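MstE (Scytonema sp. PCC 10023, PDB 6SBF) is a single-domain class II (type II) terpene cyclase that assembles complex isoprenoid scaffolds, probably those of the merosterols. Local coordinates at residues G43-F48 with A63-M68; E37-E42 with L81-E86; V32-E37 with F351-V356. The protein carries 1 engineered substitution. One frame throughout, in Å; residues are numbered along the deposited sequence. Where two conformers were deposited one is given.

Contact 1. Residues G43-F48 with A63-M68; sequences GWWQDF and AYVGTM
Before Trp45 settles on Val65, the chain turns through Gly43 and Trp44, whose backbone N-H groups are both accepted by Asn40 OD1. The CB of Trp45 points toward helix 59-69 and carries the indole onto it. CG stands anti to the carbonyl carbon (chi1 -73°), which swings the ring over the helix so that the Val65 methyl CG1 lies above one face. This is a CH-pi contact: Val65 CG1 is 3.6 Å from the centroid of the six-membered ring of Trp45, 14° off its normal, and 3.5 Å from Trp45 CD2. The next residue of the helix approaches the ring obliquely, with Gly66 N 3.9 Å from Trp45 CZ3. In this alpha6-alpha6 barrel the indole thus lies between neighbouring helices: its NE1 donates to Leu35 O of helix 18-37, and Ile350 of helix 350-363 touches it. The backbone carbonyl Trp45 O accepts from Thr62 OG1. Beyond Gln46 the segment enters strand 47-50. Asp47 turns its carboxylate toward the start of helix 350-363, where OD2 accepts from Ile350 N and Phe351 N, and OD1 from Asn348 N. Phe48 N adds a 3.1 Å bond to Asp47 OD1, reaching its anti side from 22° out of the carboxylate plane.

Contact 2. Residues E37-E42 with L81-E86; sequences EARNLE and LMQAWE
Arg39 and Gln83 meet through a water in a polar contact at the protein surface, where the loop leaving helix 18-37 runs beside helix 75-90 of the alpha6-alpha6 barrel. The two side chains approach head-on from their own backbones. Gln83 sends its amide out straight from the helix, with CG anti to the backbone N (chi1 168°) and the chain extended beyond it, whereas the Arg39 chain kinks at its third torsion (chi3 -68°) before its guanidinium turns to the helix. The two flat groups are not stacked, their planes standing 49° apart. Arg39 NH2 and Gln83 NE2 are 3.4 Å from each other, but both are donors and cannot bond directly. Water 1 resolves this by accepting from both, 2.9 Å from Arg39 NH2 and 2.9 Å from Gln83 NE2, and it lies at the guanidinium edge, in its plane. NE, where the guanidinium joins the chain, donates to Leu36 O at the end of helix 18-37. Farther along the loop, Glu42 N makes a weak 3.3 Å bond to Asn40 OD1, while Glu42 touches Leu87 on the helix. Since the water accepts a hydrogen bond from each side chain, its own two hydrogens must point elsewhere, and the loop and helix are coupled here through a single water, the acceptor both side chains share, with no charge paired to the arginine across the contact.

Contact 3. Residues V32-E37 with F351-V356; sequences VAFLLE and FTTATV
The Phe34 ring meets the Thr353 side chain obliquely: Thr353 CG2 is 4.0 Å from Phe34 CD2, and Thr353 OG1 is 4.1 Å from Phe34 CE2. The second ring here, Phe351, points the other way and stacks with Tyr64. The contact joins helix 18-37, the first of the model, to helix 350-363, the last, so two ends of the chain pack side by side in the alpha6-alpha6 barrel. The short axes pass 10.1 Å apart and run roughly antiparallel, crossing at -143°. Thr353 CG2, anti to its amide nitrogen, reaches across to both Phe34 and Leu35. Leu35 and Thr353 lie alongside, each pointing toward the other's helix, with Leu35 CG 4.1 Å from Thr353 CG2. Leu35 CD1 goes further, to 3.9 Å from Ala354 CA. The small Ala354 lets this branch lie close to the helix backbone, and Leu69 covers Leu35 from helix 59-69. An alanine in place of Leu35 would lose the branch lying on Ala354 and the Thr353 methyl, and is likely to open a gap between the helices there, leaving Phe34 as the methyl's partner from helix 18-37. The Thr353 hydroxyl is bonded to Ser349 O, one turn back, and accepts from Trp305 N. In the first turn of the helix, Phe351 O accepts from two donors on opposite faces of its plane, Thr355 OG1 at 2.8 Å and Thr355 N at 3.2 Å.

Contacts 1 and 3 are buried and apolar, whereas contact 2 lies at the surface and is polar, bridged by a water. Helix 18-37 and the loop after it serve all three: its last turns pack on helix 350-363 in contact 3, the loop then faces helix 75-90 in contact 2, and its continuation packs Trp45 on helix 59-69 in contact 1. Contacts 1 and 3 also meet directly, through the bond between Tyr64 OH and Thr355 OG1, and Met68 packs on Ala354. Contact 2 touches contact 1 where Arg39 packs on Trp45 and Asn40 ND2 probably bonds to Gln46 OE1. Along the chain, contacts 1 and 2 are nested within the long loop closed by contact 3.

Contact 1. Residues G43-F48 with A63-M68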
ATOM      1  N   GLY A  43      18.455  -8.535   6.980  1.00 17.42           N
ATOM      2  CA  GLY A  43      17.524  -9.023   5.973  1.00 14.86           C
ATOM      3  C   GLY A  43      16.269  -8.163   5.812  1.00 15.14           C
ATOM      4  O   GLY A  43      15.419  -8.547   5.024  1.00 15.31           O
ATOM      5  N   TRP A  44      16.139  -7.070   6.542  1.00 14.65           N
ATOM      6  CA  TRP A  44      14.944  -6.203   6.391  1.00 13.17           C
ATOM      7  C   TRP A  44      14.947  -5.480   5.048  1.00 12.43           C
ATOM      8  O   TRP A  44      15.993  -5.028   4.593  1.00 13.71           O
ATOM      9  CB  TRP A  44      14.948  -5.148   7.504  1.00 13.71           C
ATOM     10  CG  TRP A  44      14.769  -5.661   8.892  1.00 13.81           C
ATOM     11  CD1 TRP A  44      15.746  -5.862   9.824  1.00 15.66           C
ATOM     12  CD2 TRP A  44      13.544  -5.995   9.549  1.00 12.81           C
ATOM     13  NE1 TRP A  44      15.210  -6.307  11.003  1.00 15.45           N
ATOM     14  CE2 TRP A  44      13.848  -6.397  10.859  1.00 13.20           C
ATOM     15  CE3 TRP A  44      12.220  -6.064   9.121  1.00 13.61           C
ATOM     16  CZ2 TRP A  44      12.872  -6.797  11.758  1.00 13.62           C
ATOM     17  CZ3 TRP A  44      11.249  -6.455  10.010  1.00 13.24           C
ATOM     18  CH2 TRP A  44      11.571  -6.816  11.318  1.00 13.63           C
ATOM     19  N   TRP A  45      13.749  -5.217   4.522  1.00 12.69           N
ATOM     20  CA  TRP A  45      13.537  -4.104   3.595  1.00 12.33           C
ATOM     21  C   TRP A  45      13.252  -2.811   4.372  1.00 12.25           C
ATOM     22  O   TRP A  45      12.454  -2.832   5.299  1.00 13.18           O
ATOM     23  CB  TRP A  45      12.341  -4.427   2.699  1.00 12.25           C
ATOM     24  CG  TRP A  45      12.625  -5.475   1.667  1.00 12.34           C
ATOM     25  CD1 TRP A  45      13.460  -5.374   0.608  1.00 13.93           C
ATOM     26  CD2 TRP A  45      12.021  -6.779   1.559  1.00 12.33           C
ATOM     27  NE1 TRP A  45      13.482  -6.542  -0.123  1.00 13.48           N
ATOM     28  CE2 TRP A  45      12.592  -7.400   0.440  1.00 12.69           C
ATOM     29  CE3 TRP A  45      11.050  -7.478   2.294  1.00 12.23           C
ATOM     30  CZ2 TRP A  45      12.250  -8.715   0.084  1.00 14.40           C
ATOM     31  CZ3 TRP A  45      10.706  -8.786   1.953  1.00 13.21           C
ATOM     32  CH2 TRP A  45      11.285  -9.370   0.826  1.00 14.21           C
ATOM     33  N   GLN A  46      13.999  -1.778   4.011  1.00 12.54           N
ATOM     34  CA  GLN A  46      13.893  -0.478   4.667  1.00 13.19           C
ATOM     35  C   GLN A  46      13.489   0.576   3.642  1.00 13.67           C
ATOM     36  O   GLN A  46      13.982   0.588   2.532  1.00 13.77           O
ATOM     37  CB  GLN A  46      15.249  -0.030   5.205  1.00 13.97           C
ATOM     38  CG  GLN A  46      15.757  -0.837   6.364  1.00 16.80           C
ATOM     39  CD  GLN A  46      17.088  -0.287   6.835  1.00 19.50           C
ATOM     40  OE1 GLN A  46      18.084  -0.486   6.181  1.00 23.73           O
ATOM     41  NE2 GLN A  46      17.075   0.444   7.912  1.00 21.34           N
ATOM     42  N   ASP A  47      12.643   1.517   4.084  1.00 12.35           N
ATOM     43  CA  ASP A  47      12.328   2.673   3.211  1.00 12.75           C
ATOM     44  C   ASP A  47      11.672   3.726   4.069  1.00 11.96           C
ATOM     45  O   ASP A  47      11.178   3.448   5.129  1.00 12.38           O
ATOM     46  CB  ASP A  47      11.490   2.309   1.991  1.00 12.87           C
ATOM     47  CG  ASP A  47      12.011   2.874   0.682  1.00 12.30           C
ATOM     48  OD1 ASP A  47      12.645   3.994   0.745  1.00 13.11           O
ATOM     49  OD2 ASP A  47      11.759   2.286  -0.391  1.00 12.97           O
ATOM     50  N   PHE A  48      11.626   4.947   3.492  1.00 12.05           N
ATOM     51  CA  PHE A  48      11.123   6.176   4.117  1.00 13.98           C
ATOM     52  C   PHE A  48      12.076   6.639   5.201  1.00 13.41           C
ATOM     53  O   PHE A  48      12.808   5.845   5.794  1.00 14.07           O
ATOM     54  CB  PHE A  48       9.687   6.061   4.619  1.00 13.54           C
ATOM     55  CG  PHE A  48       8.680   5.715   3.539  1.00 12.39           C
ATOM     56  CD1 PHE A  48       8.117   6.716   2.760  1.00 14.10           C
ATOM     57  CD2 PHE A  48       8.316   4.390   3.298  1.00 14.41           C
ATOM     58  CE1 PHE A  48       7.224   6.383   1.749  1.00 16.68           C
ATOM     59  CE2 PHE A  48       7.422   4.102   2.280  1.00 16.62           C
ATOM     60  CZ  PHE A  48       6.858   5.097   1.524  1.00 17.71           C
ATOM     61  N   ALA A  63       6.796  -5.838   5.842  1.00 10.78           N
ATOM     62  CA  ALA A  63       5.459  -6.484   5.785  1.00 11.64           C
ATOM     63  C   ALA A  63       4.839  -6.196   4.412  1.00 11.94           C
ATOM     64  O   ALA A  63       4.221  -7.087   3.774  1.00 11.46           O
ATOM     65  CB  ALA A  63       4.593  -6.020   6.935  1.00 12.21           C
ATOM     66  N   TYR A  64       4.903  -4.918   3.973  1.00 10.94           N
ATOM     67  CA  TYR A  64       4.315  -4.500   2.694  1.00 10.69           C
ATOM     68  C   TYR A  64       5.010  -5.207   1.529  1.00 10.75           C
ATOM     69  O   TYR A  64       4.367  -5.771   0.646  1.00 11.22           O
ATOM     70  CB  TYR A  64       4.348  -2.991   2.589  1.00 11.41           C
ATOM     71  CG  TYR A  64       3.800  -2.440   1.297  1.00 10.79           C
ATOM     72  CD1 TYR A  64       4.576  -2.220   0.186  1.00 10.49           C
ATOM     73  CD2 TYR A  64       2.457  -2.118   1.218  1.00 11.64           C
ATOM     74  CE1 TYR A  64       4.093  -1.624  -0.971  1.00 10.98           C
ATOM     75  CE2 TYR A  64       1.961  -1.536   0.053  1.00 11.93           C
ATOM     76  CZ  TYR A  64       2.760  -1.264  -1.033  1.00 11.17           C
ATOM     77  OH  TYR A  64       2.271  -0.674  -2.177  1.00 12.89           O
ATOM     78  N   VAL A  65       6.321  -5.099   1.478  1.00 10.99           N
ATOM     79  CA  VAL A  65       7.096  -5.677   0.353  1.00 11.12           C
ATOM     80  C   VAL A  65       6.878  -7.201   0.335  1.00 11.43           C
ATOM     81  O   VAL A  65       6.728  -7.743  -0.760  1.00 11.77           O
ATOM     82  CB  VAL A  65       8.565  -5.276   0.422  1.00 12.03           C
ATOM     83  CG1 VAL A  65       9.382  -6.021  -0.607  1.00 12.53           C
ATOM     84  CG2 VAL A  65       8.736  -3.783   0.229  1.00 12.68           C
ATOM     85  N   GLY A  66       6.936  -7.824   1.491  1.00 11.00           N
ATOM     86  CA  GLY A  66       6.722  -9.280   1.515  1.00 11.73           C
ATOM     87  C   GLY A  66       5.356  -9.621   0.980  1.00 11.41           C
ATOM     88  O   GLY A  66       5.234 -10.562   0.169  1.00 12.11           O
ATOM     89  N   THR A  67       4.321  -8.869   1.361  1.00 11.12           N
ATOM     90  CA  THR A  67       2.968  -9.133   0.843  1.00 10.36           C
ATOM     91  C   THR A  67       2.974  -8.930  -0.679  1.00 11.34           C
ATOM     92  O   THR A  67       2.353  -9.732  -1.430  1.00 12.10           O
ATOM     93  CB  THR A  67       1.947  -8.245   1.573  1.00 11.61           C
ATOM     94  OG1 THR A  67       1.927  -8.543   2.965  1.00 12.22           O
ATOM     95  CG2 THR A  67       0.545  -8.441   1.003  1.00 12.65           C
ATOM     96  N   MET A  68       3.603  -7.859  -1.161  1.00 11.28           N
ATOM     97  CA  MET A  68       3.639  -7.601  -2.622  1.00 11.19           C
ATOM     98  C   MET A  68       4.248  -8.792  -3.345  1.00 10.90           C
ATOM     99  O   MET A  68       3.811  -9.161  -4.432  1.00 12.59           O
ATOM    100  CB  MET A  68       4.409  -6.326  -2.940  1.00 11.53           C
ATOM    101  CG  MET A  68       3.781  -5.032  -2.529  1.00 12.19           C
ATOM    102  SD  MET A  68       2.229  -4.694  -3.362  1.00 13.74           S
ATOM    103  CE  MET A  68       1.089  -4.740  -2.004  1.00 18.72           C
TER

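Contact 2. Residues E37-E42 with L81-E86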
ATOM      1  N   GLU A  37      18.382  -7.989  -3.387  1.00 13.42           N
ATOM      2  CA  GLU A  37      19.715  -7.378  -3.101  1.00 15.38           C
ATOM      3  C   GLU A  37      19.596  -6.186  -2.142  1.00 14.72           C
ATOM      4  O   GLU A  37      20.554  -5.884  -1.429  1.00 19.17           O
ATOM      5  CB  GLU A  37      20.415  -6.994  -4.402  1.00 16.73           C
ATOM      6  CG  GLU A  37      21.771  -6.349  -4.214  1.00 28.73           C
ATOM      7  CD  GLU A  37      22.787  -7.146  -3.444  1.00 46.96           C
ATOM      8  OE1 GLU A  37      23.659  -6.515  -2.805  1.00 62.90           O
ATOM      9  OE2 GLU A  37      22.708  -8.387  -3.487  1.00 51.02           O
ATOM     10  N   ALA A  38      18.455  -5.515  -2.136  1.00 13.98           N
ATOM     11  CA  ALA A  38      18.263  -4.242  -1.401  1.00 14.62           C
ATOM     12  C   ALA A  38      18.030  -4.471   0.082  1.00 14.95           C
ATOM     13  O   ALA A  38      18.014  -3.492   0.835  1.00 18.16           O
ATOM     14  CB  ALA A  38      17.121  -3.441  -2.023  1.00 16.56           C
ATOM     15  N   ARG A  39      17.870  -5.698   0.563  1.00 15.37           N
ATOM     16  CA  ARG A  39      17.721  -6.000   2.005  1.00 14.88           C
ATOM     17  C   ARG A  39      19.012  -5.606   2.743  1.00 15.50           C
ATOM     18  O   ARG A  39      20.128  -5.718   2.153  1.00 18.46           O
ATOM     19  CB  ARG A  39      17.404  -7.492   2.183  1.00 15.00           C
ATOM     20  CG  ARG A  39      16.055  -7.863   1.627  1.00 14.15           C
ATOM     21  CD  ARG A  39      15.781  -9.343   1.696  1.00 13.42           C
ATOM     22  NE  ARG A  39      16.641 -10.097   0.807  1.00 14.28           N
ATOM     23  CZ  ARG A  39      16.741 -11.403   0.791  1.00 15.73           C
ATOM     24  NH1 ARG A  39      17.613 -11.934  -0.044  1.00 17.80           N
ATOM     25  NH2 ARG A  39      15.937 -12.123   1.559  1.00 16.42           N
ATOM     26  N   ASN A  40      18.855  -5.243   4.010  1.00 15.25           N
ATOM     27  CA  ASN A  40      20.016  -4.853   4.851  1.00 17.53           C
ATOM     28  C   ASN A  40      20.683  -6.094   5.475  1.00 22.49           C
ATOM     29  O   ASN A  40      20.325  -7.203   5.126  1.00 19.69           O
ATOM     30  CB  ASN A  40      19.595  -3.778   5.850  1.00 18.13           C
ATOM     31  CG  ASN A  40      18.715  -4.237   6.995  1.00 18.47           C
ATOM     32  OD1 ASN A  40      18.528  -5.449   7.188  1.00 18.20           O
ATOM     33  ND2 ASN A  40      18.097  -3.280   7.714  1.00 20.97           N
ATOM     34  N   LEU A  41      21.639  -5.884   6.379  1.00 25.91           N
ATOM     35  CA  LEU A  41      22.493  -6.956   6.956  1.00 30.94           C
ATOM     36  C   LEU A  41      21.639  -8.083   7.517  1.00 28.95           C
ATOM     37  O   LEU A  41      21.899  -9.265   7.244  1.00 33.99           O
ATOM     38  CB  LEU A  41      23.384  -6.389   8.096  1.00 39.21           C
ATOM     39  CG  LEU A  41      24.286  -5.178   7.807  1.00 33.63           C
ATOM     40  CD1 LEU A  41      24.710  -4.427   9.090  1.00 38.92           C
ATOM     41  CD2 LEU A  41      25.515  -5.661   7.043  1.00 44.85           C
ATOM     42  N   GLU A  42      20.647  -7.732   8.356  0.50 29.86           N
ATOM     43  CA  GLU A  42      19.777  -8.715   9.063  0.50 30.00           C
ATOM     44  C   GLU A  42      18.765  -9.273   8.059  0.50 22.81           C
ATOM     45  O   GLU A  42      18.225 -10.336   8.317  0.50 22.15           O
ATOM     46  CB  GLU A  42      19.009  -8.117  10.255  0.50 33.23           C
ATOM     47  CG  GLU A  42      19.765  -8.107  11.582  0.50 34.37           C
ATOM     48  CD  GLU A  42      19.867  -9.408  12.368  0.50 29.39           C
ATOM     49  OE1 GLU A  42      18.913 -10.232  12.335  0.50 33.14           O
ATOM     50  OE2 GLU A  42      20.904  -9.588  13.046  0.50 34.72           O
ATOM     51  N   LEU A  81      10.319 -14.465   2.015  1.00 12.01           N
ATOM     52  CA  LEU A  81       9.122 -14.150   2.805  1.00 12.66           C
ATOM     53  C   LEU A  81       9.111 -14.859   4.144  1.00 11.23           C
ATOM     54  O   LEU A  81       8.758 -14.284   5.190  1.00 12.29           O
ATOM     55  CB  LEU A  81       7.864 -14.438   2.021  1.00 13.08           C
ATOM     56  CG  LEU A  81       7.384 -13.360   1.074  1.00 18.90           C
ATOM     57  CD1 LEU A  81       8.461 -12.627   0.327  1.00 21.79           C
ATOM     58  CD2 LEU A  81       6.260 -13.829   0.221  1.00 19.40           C
ATOM     59  N   MET A  82       9.568 -16.115   4.170  1.00 12.67           N
ATOM     60  CA  MET A  82       9.693 -16.862   5.443  0.50 13.92           C
ATOM     61  C   MET A  82      10.692 -16.123   6.360  1.00 12.62           C
ATOM     62  O   MET A  82      10.433 -15.984   7.549  1.00 13.70           O
ATOM     63  CB  MET A  82      10.163 -18.283   5.116  0.50 16.85           C
ATOM     64  CG  MET A  82       9.108 -19.100   4.433  0.50 18.83           C
ATOM     65  SD  MET A  82       8.016 -19.746   5.684  0.50 27.79           S
ATOM     66  CE  MET A  82       8.933 -21.240   6.081  0.50 25.78           C
ATOM     67  N   GLN A  83      11.807 -15.648   5.796  1.00 12.84           N
ATOM     68  CA  GLN A  83      12.805 -14.910   6.582  1.00 14.06           C
ATOM     69  C   GLN A  83      12.206 -13.588   7.100  1.00 13.16           C
ATOM     70  O   GLN A  83      12.418 -13.206   8.245  1.00 13.96           O
ATOM     71  CB  GLN A  83      14.077 -14.640   5.780  1.00 15.66           C
ATOM     72  CG  GLN A  83      14.998 -13.612   6.522  1.00 20.96           C
ATOM     73  CD  GLN A  83      16.335 -13.372   5.849  1.00 25.42           C
ATOM     74  OE1 GLN A  83      17.331 -14.004   6.190  1.00 31.12           O
ATOM     75  NE2 GLN A  83      16.356 -12.459   4.884  1.00 19.41           N
ATOM     76  N   ALA A  84      11.444 -12.898   6.257  1.00 12.49           N
ATOM     77  CA  ALA A  84      10.807 -11.634   6.670  1.00 12.09           C
ATOM     78  C   ALA A  84       9.858 -11.892   7.853  1.00 12.01           C
ATOM     79  O   ALA A  84       9.829 -11.083   8.789  1.00 13.37           O
ATOM     80  CB  ALA A  84      10.065 -11.021   5.503  1.00 13.74           C
ATOM     81  N   TRP A  85       9.107 -12.996   7.805  1.00 12.35           N
ATOM     82  CA  TRP A  85       8.204 -13.295   8.923  1.00 12.44           C
ATOM     83  C   TRP A  85       9.011 -13.618  10.176  1.00 12.40           C
ATOM     84  O   TRP A  85       8.626 -13.211  11.274  1.00 13.67           O
ATOM     85  CB  TRP A  85       7.273 -14.463   8.529  1.00 13.05           C
ATOM     86  CG  TRP A  85       6.401 -14.959   9.614  1.00 13.34           C
ATOM     87  CD1 TRP A  85       6.407 -16.205  10.171  1.00 14.50           C
ATOM     88  CD2 TRP A  85       5.393 -14.218  10.340  1.00 12.98           C
ATOM     89  NE1 TRP A  85       5.508 -16.270  11.176  1.00 16.05           N
ATOM     90  CE2 TRP A  85       4.841 -15.081  11.312  1.00 14.28           C
ATOM     91  CE3 TRP A  85       4.896 -12.904  10.267  1.00 15.07           C
ATOM     92  CZ2 TRP A  85       3.843 -14.687  12.190  1.00 16.08           C
ATOM     93  CZ3 TRP A  85       3.905 -12.543  11.122  1.00 15.81           C
ATOM     94  CH2 TRP A  85       3.399 -13.392  12.088  1.00 16.93           C
ATOM     95  N   GLU A  86      10.113 -14.340  10.033  1.00 13.10           N
ATOM     96  CA  GLU A  86      10.963 -14.604  11.209  1.00 13.84           C
ATOM     97  C   GLU A  86      11.497 -13.288  11.799  1.00 13.42           C
ATOM     98  O   GLU A  86      11.519 -13.155  13.044  1.00 14.34           O
ATOM     99  CB  GLU A  86      12.121 -15.533  10.824  1.00 16.82           C
ATOM    100  CG  GLU A  86      11.671 -16.951  10.544  1.00 18.35           C
ATOM    101  CD  GLU A  86      10.964 -17.734  11.652  1.00 24.14           C
ATOM    102  OE1 GLU A  86      11.317 -17.551  12.831  1.00 27.26           O
ATOM    103  OE2 GLU A  86      10.042 -18.538  11.317  1.00 32.39           O
TER
HETATM  104  O   HOH W   1      13.889 -11.604   3.570  1.00 15.58           O

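Contact 3. Residues V32-E37 with F351-V356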
ATOM      1  N   VAL A  32      12.689  -8.284  -9.007  1.00 12.96           N
ATOM      2  CA  VAL A  32      12.855  -9.189  -7.859  1.00 13.55           C
ATOM      3  C   VAL A  32      14.344  -9.208  -7.450  1.00 12.81           C
ATOM      4  O   VAL A  32      14.642  -9.190  -6.230  1.00 13.89           O
ATOM      5  CB  VAL A  32      12.351 -10.587  -8.228  1.00 14.93           C
ATOM      6  CG1 VAL A  32      12.810 -11.631  -7.234  1.00 16.49           C
ATOM      7  CG2 VAL A  32      10.835 -10.577  -8.385  1.00 15.20           C
ATOM      8  N   ALA A  33      15.256  -9.276  -8.426  1.00 13.08           N
ATOM      9  CA  ALA A  33      16.695  -9.285  -8.048  1.00 14.14           C
ATOM     10  C   ALA A  33      17.039  -7.971  -7.304  1.00 13.92           C
ATOM     11  O   ALA A  33      17.766  -7.970  -6.281  1.00 14.05           O
ATOM     12  CB  ALA A  33      17.571  -9.444  -9.274  1.00 15.63           C
ATOM     13  N   PHE A  34      16.570  -6.832  -7.814  1.00 13.67           N
ATOM     14  CA  PHE A  34      16.812  -5.533  -7.127  1.00 13.25           C
ATOM     15  C   PHE A  34      16.302  -5.593  -5.699  1.00 12.36           C
ATOM     16  O   PHE A  34      17.007  -5.234  -4.751  1.00 13.80           O
ATOM     17  CB  PHE A  34      16.124  -4.396  -7.889  1.00 14.00           C
ATOM     18  CG  PHE A  34      16.088  -3.080  -7.145  1.00 13.37           C
ATOM     19  CD1 PHE A  34      17.171  -2.222  -7.173  1.00 14.72           C
ATOM     20  CD2 PHE A  34      15.006  -2.757  -6.358  1.00 13.45           C
ATOM     21  CE1 PHE A  34      17.151  -1.053  -6.429  1.00 16.72           C
ATOM     22  CE2 PHE A  34      14.986  -1.581  -5.618  1.00 14.71           C
ATOM     23  CZ  PHE A  34      16.081  -0.766  -5.631  1.00 16.52           C
ATOM     24  N   LEU A  35      15.069  -6.103  -5.518  1.00 12.45           N
ATOM     25  CA  LEU A  35      14.478  -6.098  -4.187  1.00 12.66           C
ATOM     26  C   LEU A  35      15.253  -7.045  -3.270  1.00 12.64           C
ATOM     27  O   LEU A  35      15.442  -6.695  -2.090  1.00 13.62           O
ATOM     28  CB  LEU A  35      13.008  -6.457  -4.263  1.00 12.18           C
ATOM     29  CG  LEU A  35      12.104  -5.408  -4.866  1.00 12.45           C
ATOM     30  CD1 LEU A  35      10.739  -5.946  -5.172  1.00 13.47           C
ATOM     31  CD2 LEU A  35      11.935  -4.232  -3.940  1.00 13.15           C
ATOM     32  N   LEU A  36      15.627  -8.244  -3.717  1.00 13.22           N
ATOM     33  CA  LEU A  36      16.322  -9.170  -2.802  1.00 13.27           C
ATOM     34  C   LEU A  36      17.689  -8.598  -2.422  1.00 13.58           C
ATOM     35  O   LEU A  36      18.088  -8.714  -1.243  1.00 15.31           O
ATOM     36  CB  LEU A  36      16.442 -10.557  -3.408  1.00 14.64           C
ATOM     37  CG  LEU A  36      15.112 -11.266  -3.614  1.00 15.26           C
ATOM     38  CD1 LEU A  36      15.327 -12.549  -4.387  1.00 18.53           C
ATOM     39  CD2 LEU A  36      14.446 -11.540  -2.290  1.00 18.11           C
ATOM     40  N   GLU A  37      18.382  -7.989  -3.387  1.00 13.42           N
ATOM     41  CA  GLU A  37      19.715  -7.378  -3.101  1.00 15.38           C
ATOM     42  C   GLU A  37      19.596  -6.186  -2.142  1.00 14.72           C
ATOM     43  O   GLU A  37      20.554  -5.884  -1.429  1.00 19.17           O
ATOM     44  CB  GLU A  37      20.415  -6.994  -4.402  1.00 16.73           C
ATOM     45  CG  GLU A  37      21.771  -6.349  -4.214  1.00 28.73           C
ATOM     46  CD  GLU A  37      22.787  -7.146  -3.444  1.00 46.96           C
ATOM     47  OE1 GLU A  37      23.659  -6.515  -2.805  1.00 62.90           O
ATOM     48  OE2 GLU A  37      22.708  -8.387  -3.487  1.00 51.02           O
ATOM     49  N   PHE A 351       9.691   0.507  -1.872  1.00 11.61           N
ATOM     50  CA  PHE A 351       8.224   0.490  -1.720  1.00 11.60           C
ATOM     51  C   PHE A 351       7.606   0.597  -3.114  1.00 11.27           C
ATOM     52  O   PHE A 351       6.670  -0.184  -3.444  1.00 11.57           O
ATOM     53  CB  PHE A 351       7.806   1.615  -0.776  1.00 12.35           C
ATOM     54  CG  PHE A 351       6.460   1.431  -0.113  1.00 12.24           C
ATOM     55  CD1 PHE A 351       5.280   1.845  -0.719  1.00 12.74           C
ATOM     56  CD2 PHE A 351       6.385   0.782   1.105  1.00 12.05           C
ATOM     57  CE1 PHE A 351       4.093   1.715  -0.021  1.00 13.29           C
ATOM     58  CE2 PHE A 351       5.201   0.643   1.784  1.00 13.06           C
ATOM     59  CZ  PHE A 351       4.042   1.145   1.232  1.00 13.53           C
ATOM     60  N   THR A 352       8.045   1.534  -3.947  1.00 10.88           N
ATOM     61  CA  THR A 352       7.505   1.689  -5.307  1.00 11.14           C
ATOM     62  C   THR A 352       7.765   0.431  -6.133  1.00 11.61           C
ATOM     63  O   THR A 352       6.861  -0.038  -6.808  1.00 12.47           O
ATOM     64  CB  THR A 352       8.080   2.958  -5.980  1.00 12.10           C
ATOM     65  OG1 THR A 352       7.714   4.147  -5.265  1.00 12.74           O
ATOM     66  CG2 THR A 352       7.555   3.100  -7.392  1.00 12.72           C
ATOM     67  N   THR A 353       9.001  -0.023  -6.145  1.00 11.28           N
ATOM     68  CA  THR A 353       9.347  -1.172  -6.996  1.00 11.89           C
ATOM     69  C   THR A 353       8.513  -2.411  -6.624  1.00 10.51           C
ATOM     70  O   THR A 353       8.061  -3.106  -7.530  1.00 11.73           O
ATOM     71  CB  THR A 353      10.858  -1.423  -6.892  1.00 11.86           C
ATOM     72  OG1 THR A 353      11.548  -0.292  -7.450  1.00 12.66           O
ATOM     73  CG2 THR A 353      11.269  -2.624  -7.716  1.00 12.36           C
ATOM     74  N   ALA A 354       8.350  -2.660  -5.343  1.00 11.02           N
ATOM     75  CA  ALA A 354       7.534  -3.817  -4.938  1.00 11.03           C
ATOM     76  C   ALA A 354       6.102  -3.669  -5.441  1.00 11.46           C
ATOM     77  O   ALA A 354       5.482  -4.660  -5.838  1.00 11.30           O
ATOM     78  CB  ALA A 354       7.607  -3.964  -3.441  1.00 13.15           C
ATOM     79  N   THR A 355       5.567  -2.458  -5.351  1.00 11.53           N
ATOM     80  CA  THR A 355       4.205  -2.212  -5.827  1.00 10.98           C
ATOM     81  C   THR A 355       4.106  -2.506  -7.311  1.00 10.98           C
ATOM     82  O   THR A 355       3.130  -3.172  -7.774  1.00 12.07           O
ATOM     83  CB  THR A 355       3.823  -0.764  -5.526  1.00 12.00           C
ATOM     84  OG1 THR A 355       4.016  -0.402  -4.156  1.00 12.52           O
ATOM     85  CG2 THR A 355       2.375  -0.531  -5.874  1.00 13.05           C
ATOM     86  N   VAL A 356       5.008  -1.960  -8.095  1.00 11.43           N
ATOM     87  CA  VAL A 356       4.988  -2.130  -9.546  1.00 11.64           C
ATOM     88  C   VAL A 356       5.103  -3.615  -9.882  1.00 11.80           C
ATOM     89  O   VAL A 356       4.316  -4.126 -10.728  1.00 12.13           O
ATOM     90  CB  VAL A 356       6.038  -1.292 -10.286  1.00 12.70           C
ATOM     91  CG1 VAL A 356       6.048  -1.627 -11.761  1.00 14.23           C
ATOM     92  CG2 VAL A 356       5.838   0.206  -9.987  1.00 12.43           C
TER